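Local coordinates for protein N-acetylgalactosaminyltransferase 7 (Homo sapiens, PDB 6IWR) that belongs to the glycosyltransferases and joins a GT-A domain to a ricin-type beta-trefoil lectin domain, at residues A[142-151]-A[249-259]. Residues are numbered along the deposited sequence; the frame is centred on the assembly and turned at random.
Sequences YDENLLTSSV and NWYAPLVAPIS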
loop_
_atom_site.group_PDB
_atom_site.type_symbol
_atom_site.label_atom_id
_atom_site.label_comp_id
_atom_site.label_asym_id
_atom_site.label_seq_id
_atom_site.Cartn_x
_atom_site.Cartn_y
_atom_site.Cartn_z
ATOM N N TYR A 142 -37.325 15.009 -26.377
ATOM C CA TYR A 142 -36.255 15.173 -27.349
ATOM C C TYR A 142 -36.767 14.934 -28.764
ATOM O O TYR A 142 -37.592 14.044 -29.005
ATOM C CB TYR A 142 -35.084 14.203 -27.080
ATOM C CG TYR A 142 -34.464 14.246 -25.697
ATOM C CD1 TYR A 142 -35.000 13.515 -24.637
ATOM C CD2 TYR A 142 -33.311 14.996 -25.456
ATOM C CE1 TYR A 142 -34.412 13.551 -23.369
ATOM C CE2 TYR A 142 -32.709 15.031 -24.190
ATOM C CZ TYR A 142 -33.267 14.311 -23.159
ATOM O OH TYR A 142 -32.671 14.354 -21.914
ATOM N N ASP A 143 -36.206 15.676 -29.705
ATOM C CA ASP A 143 -36.718 15.780 -31.059
ATOM C C ASP A 143 -36.743 14.532 -31.931
ATOM O O ASP A 143 -37.503 14.515 -32.870
ATOM C CB ASP A 143 -36.054 16.926 -31.812
ATOM C CG ASP A 143 -36.962 18.109 -31.993
ATOM O OD1 ASP A 143 -38.090 18.079 -31.498
ATOM O OD2 ASP A 143 -36.537 19.076 -32.631
ATOM N N GLU A 144 -35.897 13.540 -31.692
ATOM C CA GLU A 144 -35.883 12.289 -32.494
ATOM C C GLU A 144 -35.055 12.423 -33.733
ATOM O O GLU A 144 -34.813 11.483 -34.434
ATOM C CB GLU A 144 -37.274 11.832 -32.935
ATOM C CG GLU A 144 -38.211 11.426 -31.835
ATOM C CD GLU A 144 -39.545 12.114 -31.916
ATOM O OE1 GLU A 144 -39.643 13.170 -32.533
ATOM O OE2 GLU A 144 -40.509 11.594 -31.345
ATOM N N ASN A 145 -34.557 13.617 -33.914
ATOM C CA ASN A 145 -33.898 14.113 -35.076
ATOM C C ASN A 145 -32.386 13.971 -34.879
ATOM O O ASN A 145 -31.598 14.604 -35.549
ATOM C CB ASN A 145 -34.317 15.563 -35.160
ATOM C CG ASN A 145 -33.922 16.206 -36.423
ATOM O OD1 ASN A 145 -33.839 15.570 -37.445
ATOM N ND2 ASN A 145 -33.686 17.481 -36.368
ATOM N N LEU A 146 -32.007 13.140 -33.921
ATOM C CA LEU A 146 -30.650 12.968 -33.458
ATOM C C LEU A 146 -29.700 12.336 -34.443
ATOM O O LEU A 146 -30.105 11.635 -35.346
ATOM C CB LEU A 146 -30.664 12.106 -32.210
ATOM C CG LEU A 146 -31.580 12.512 -31.071
ATOM C CD1 LEU A 146 -32.066 11.289 -30.318
ATOM C CD2 LEU A 146 -30.851 13.463 -30.150
ATOM N N LEU A 147 -28.421 12.618 -34.266
ATOM C CA LEU A 147 -27.361 11.998 -35.037
ATOM C C LEU A 147 -27.233 10.528 -34.694
ATOM O O LEU A 147 -27.494 10.128 -33.583
ATOM C CB LEU A 147 -26.034 12.664 -34.711
ATOM C CG LEU A 147 -25.448 13.874 -35.429
ATOM C CD1 LEU A 147 -26.305 14.397 -36.549
ATOM C CD2 LEU A 147 -25.116 14.981 -34.457
ATOM N N THR A 148 -26.814 9.720 -35.651
ATOM C CA THR A 148 -26.467 8.330 -35.373
ATOM C C THR A 148 -25.085 8.241 -34.708
ATOM O O THR A 148 -24.324 9.207 -34.678
ATOM C CB THR A 148 -26.470 7.523 -36.659
ATOM O OG1 THR A 148 -25.436 8.019 -37.523
ATOM C CG2 THR A 148 -27.823 7.646 -37.363
ATOM N N SER A 149 -24.737 7.066 -34.179
ATOM C CA SER A 149 -23.445 6.938 -33.510
ATOM C C SER A 149 -22.779 5.595 -33.770
ATOM O O SER A 149 -23.438 4.545 -33.837
ATOM C CB SER A 149 -23.573 7.136 -31.982
ATOM O OG SER A 149 -23.983 8.457 -31.679
ATOM N N SER A 150 -21.456 5.633 -33.882
ATOM C CA SER A 150 -20.627 4.445 -33.719
ATOM C C SER A 150 -20.109 4.443 -32.284
ATOM O O SER A 150 -19.439 5.399 -31.878
ATOM C CB SER A 150 -19.469 4.464 -34.720
ATOM O OG SER A 150 -19.939 4.485 -36.070
ATOM N N VAL A 151 -20.436 3.426 -31.491
ATOM C CA VAL A 151 -19.765 3.311 -30.198
ATOM C C VAL A 151 -18.511 2.472 -30.401
ATOM O O VAL A 151 -18.557 1.391 -31.006
ATOM C CB VAL A 151 -20.681 2.737 -29.085
ATOM C CG1 VAL A 151 -22.133 3.192 -29.209
ATOM C CG2 VAL A 151 -20.595 1.227 -28.956
ATOM N N ASN A 249 -32.031 5.365 -21.092
ATOM C CA ASN A 249 -32.114 6.625 -21.819
ATOM C C ASN A 249 -30.844 7.448 -21.640
ATOM O O ASN A 249 -30.886 8.619 -21.249
ATOM C CB ASN A 249 -33.341 7.431 -21.406
ATOM C CG ASN A 249 -33.555 8.615 -22.297
ATOM O OD1 ASN A 249 -33.103 8.614 -23.439
ATOM N ND2 ASN A 249 -34.231 9.634 -21.794
ATOM N N TRP A 250 -29.696 6.817 -21.941
ATOM C CA TRP A 250 -28.415 7.517 -21.924
ATOM C C TRP A 250 -28.141 8.226 -23.224
ATOM O O TRP A 250 -27.318 9.151 -23.249
ATOM C CB TRP A 250 -27.240 6.566 -21.671
ATOM C CG TRP A 250 -27.014 5.592 -22.795
ATOM C CD1 TRP A 250 -27.825 4.545 -23.138
ATOM C CD2 TRP A 250 -25.907 5.560 -23.726
ATOM N NE1 TRP A 250 -27.287 3.856 -24.204
ATOM C CE2 TRP A 250 -26.123 4.458 -24.593
ATOM C CE3 TRP A 250 -24.749 6.342 -23.898
ATOM C CZ2 TRP A 250 -25.237 4.121 -25.625
ATOM C CZ3 TRP A 250 -23.863 6.004 -24.937
ATOM C CH2 TRP A 250 -24.120 4.902 -25.783
ATOM N N TYR A 251 -28.817 7.823 -24.294
ATOM C CA TYR A 251 -28.408 8.206 -25.632
ATOM C C TYR A 251 -28.911 9.596 -26.010
ATOM O O TYR A 251 -28.142 10.432 -26.500
ATOM C CB TYR A 251 -28.887 7.161 -26.635
ATOM C CG TYR A 251 -28.344 7.426 -28.008
ATOM C CD1 TYR A 251 -27.113 6.919 -28.387
ATOM C CD2 TYR A 251 -29.047 8.234 -28.924
ATOM C CE1 TYR A 251 -26.587 7.185 -29.648
ATOM C CE2 TYR A 251 -28.530 8.507 -30.182
ATOM C CZ TYR A 251 -27.294 7.979 -30.534
ATOM O OH TYR A 251 -26.757 8.226 -31.771
ATOM N N ALA A 252 -30.196 9.862 -25.820
ATOM C CA ALA A 252 -30.750 11.140 -26.272
ATOM C C ALA A 252 -30.131 12.323 -25.535
ATOM O O ALA A 252 -29.635 13.252 -26.191
ATOM C CB ALA A 252 -32.278 11.114 -26.133
ATOM N N PRO A 253 -30.121 12.360 -24.213
ATOM C CA PRO A 253 -29.389 13.429 -23.507
ATOM C C PRO A 253 -27.959 13.624 -24.009
ATOM O O PRO A 253 -27.504 14.768 -24.144
ATOM C CB PRO A 253 -29.406 12.961 -22.041
ATOM C CG PRO A 253 -30.235 11.683 -22.008
ATOM C CD PRO A 253 -30.402 11.180 -23.381
ATOM N N LEU A 254 -27.240 12.533 -24.300
ATOM C CA LEU A 254 -25.831 12.655 -24.662
ATOM C C LEU A 254 -25.646 13.187 -26.081
ATOM O O LEU A 254 -24.733 13.979 -26.343
ATOM C CB LEU A 254 -25.137 11.302 -24.516
ATOM C CG LEU A 254 -23.620 11.265 -24.694
ATOM C CD1 LEU A 254 -22.926 11.695 -23.441
ATOM C CD2 LEU A 254 -23.190 9.890 -25.051
ATOM N N VAL A 255 -26.491 12.764 -27.020
ATOM C CA VAL A 255 -26.312 13.214 -28.397
ATOM C C VAL A 255 -27.174 14.420 -28.782
ATOM O O VAL A 255 -26.986 14.990 -29.870
ATOM C CB VAL A 255 -26.569 12.032 -29.343
ATOM C CG1 VAL A 255 -26.325 12.441 -30.777
ATOM C CG2 VAL A 255 -25.662 10.884 -28.962
ATOM N N ALA A 256 -28.103 14.835 -27.947
ATOM C CA ALA A 256 -28.874 16.023 -28.298
ATOM C C ALA A 256 -27.976 17.245 -28.442
ATOM O O ALA A 256 -28.045 17.927 -29.478
ATOM C CB ALA A 256 -29.992 16.250 -27.271
ATOM N N PRO A 257 -27.114 17.575 -27.488
ATOM C CA PRO A 257 -26.327 18.811 -27.650
ATOM C C PRO A 257 -25.463 18.804 -28.903
ATOM O O PRO A 257 -25.392 19.828 -29.598
ATOM C CB PRO A 257 -25.504 18.895 -26.355
ATOM C CG PRO A 257 -25.862 17.689 -25.546
ATOM C CD PRO A 257 -26.962 16.937 -26.174
ATOM N N ILE A 258 -24.841 17.670 -29.246
ATOM C CA ILE A 258 -24.023 17.602 -30.461
ATOM C C ILE A 258 -24.876 17.808 -31.704
ATOM O O ILE A 258 -24.400 18.320 -32.722
ATOM C CB ILE A 258 -23.269 16.261 -30.539
ATOM C CG1 ILE A 258 -22.585 15.963 -29.201
ATOM C CG2 ILE A 258 -22.272 16.272 -31.684
ATOM C CD1 ILE A 258 -22.027 14.592 -29.120
ATOM N N SER A 259 -26.144 17.415 -31.645
ATOM C CA SER A 259 -27.029 17.589 -32.790
ATOM C C SER A 259 -27.438 19.050 -32.989
ATOM O O SER A 259 -27.666 19.463 -34.128
ATOM C CB SER A 259 -28.253 16.687 -32.635
ATOM O OG SER A 259 -27.869 15.348 -32.322
#
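Tyr142, Leu146 and Leu147 turn apolar side chains onto helix 251-260, and Ser149, where the loop becomes strand 149-155, adds a polar link; this buried contact packs a helix against the entry to a strand of the central mixed sheet. It illustrates how apolar packing and a few hydrogen bonds, one of them weak, can share an interface. At one end the Tyr142 ring turns one face to Ala252 CB, which sits offset toward the rim, 3.9 Å from the ring centroid and 14° off its normal, a CH-pi contact, while Ala256 CB meets the ring edge. The phenol runs on across the Pro253 ring at about a right angle, with OH 3.6 Å from Pro253 CB. Leu146 fills the next position, its CD2 resting 3.7 Å from Ala256 CA. Leu147 sets CB against Val255 CG1 and brings CD2 within 3.5 Å of Ser259 OG and near Ile258 CG2.

Further along, hydrogen bonds join the apolar packing. With CG anti to the backbone nitrogen (chi1 -173°), the Tyr251 side chain reaches the loop and its hydroxyl donates to Leu147 O at 2.7 Å, the carbonyl lying at the ring edge. Tyr251 OH in turn accepts from Ser149 OG at 2.8 Å, so two bonds grip the phenol end, while Val255 CG2 rests over the rim of one face and Tyr178 meets that ring from outside the two segments. Ser259 OG donates to Val255 O (2.6 Å), which also takes the Ser259 backbone N-H from the opposite face of its plane; the serine oxygen itself receives a long, weak bond from Leu147 N. A helix lying against a sheet with parallel strands at its core is typical of the Rossmann-like alpha/beta architecture of GT-A glycosyltransferases.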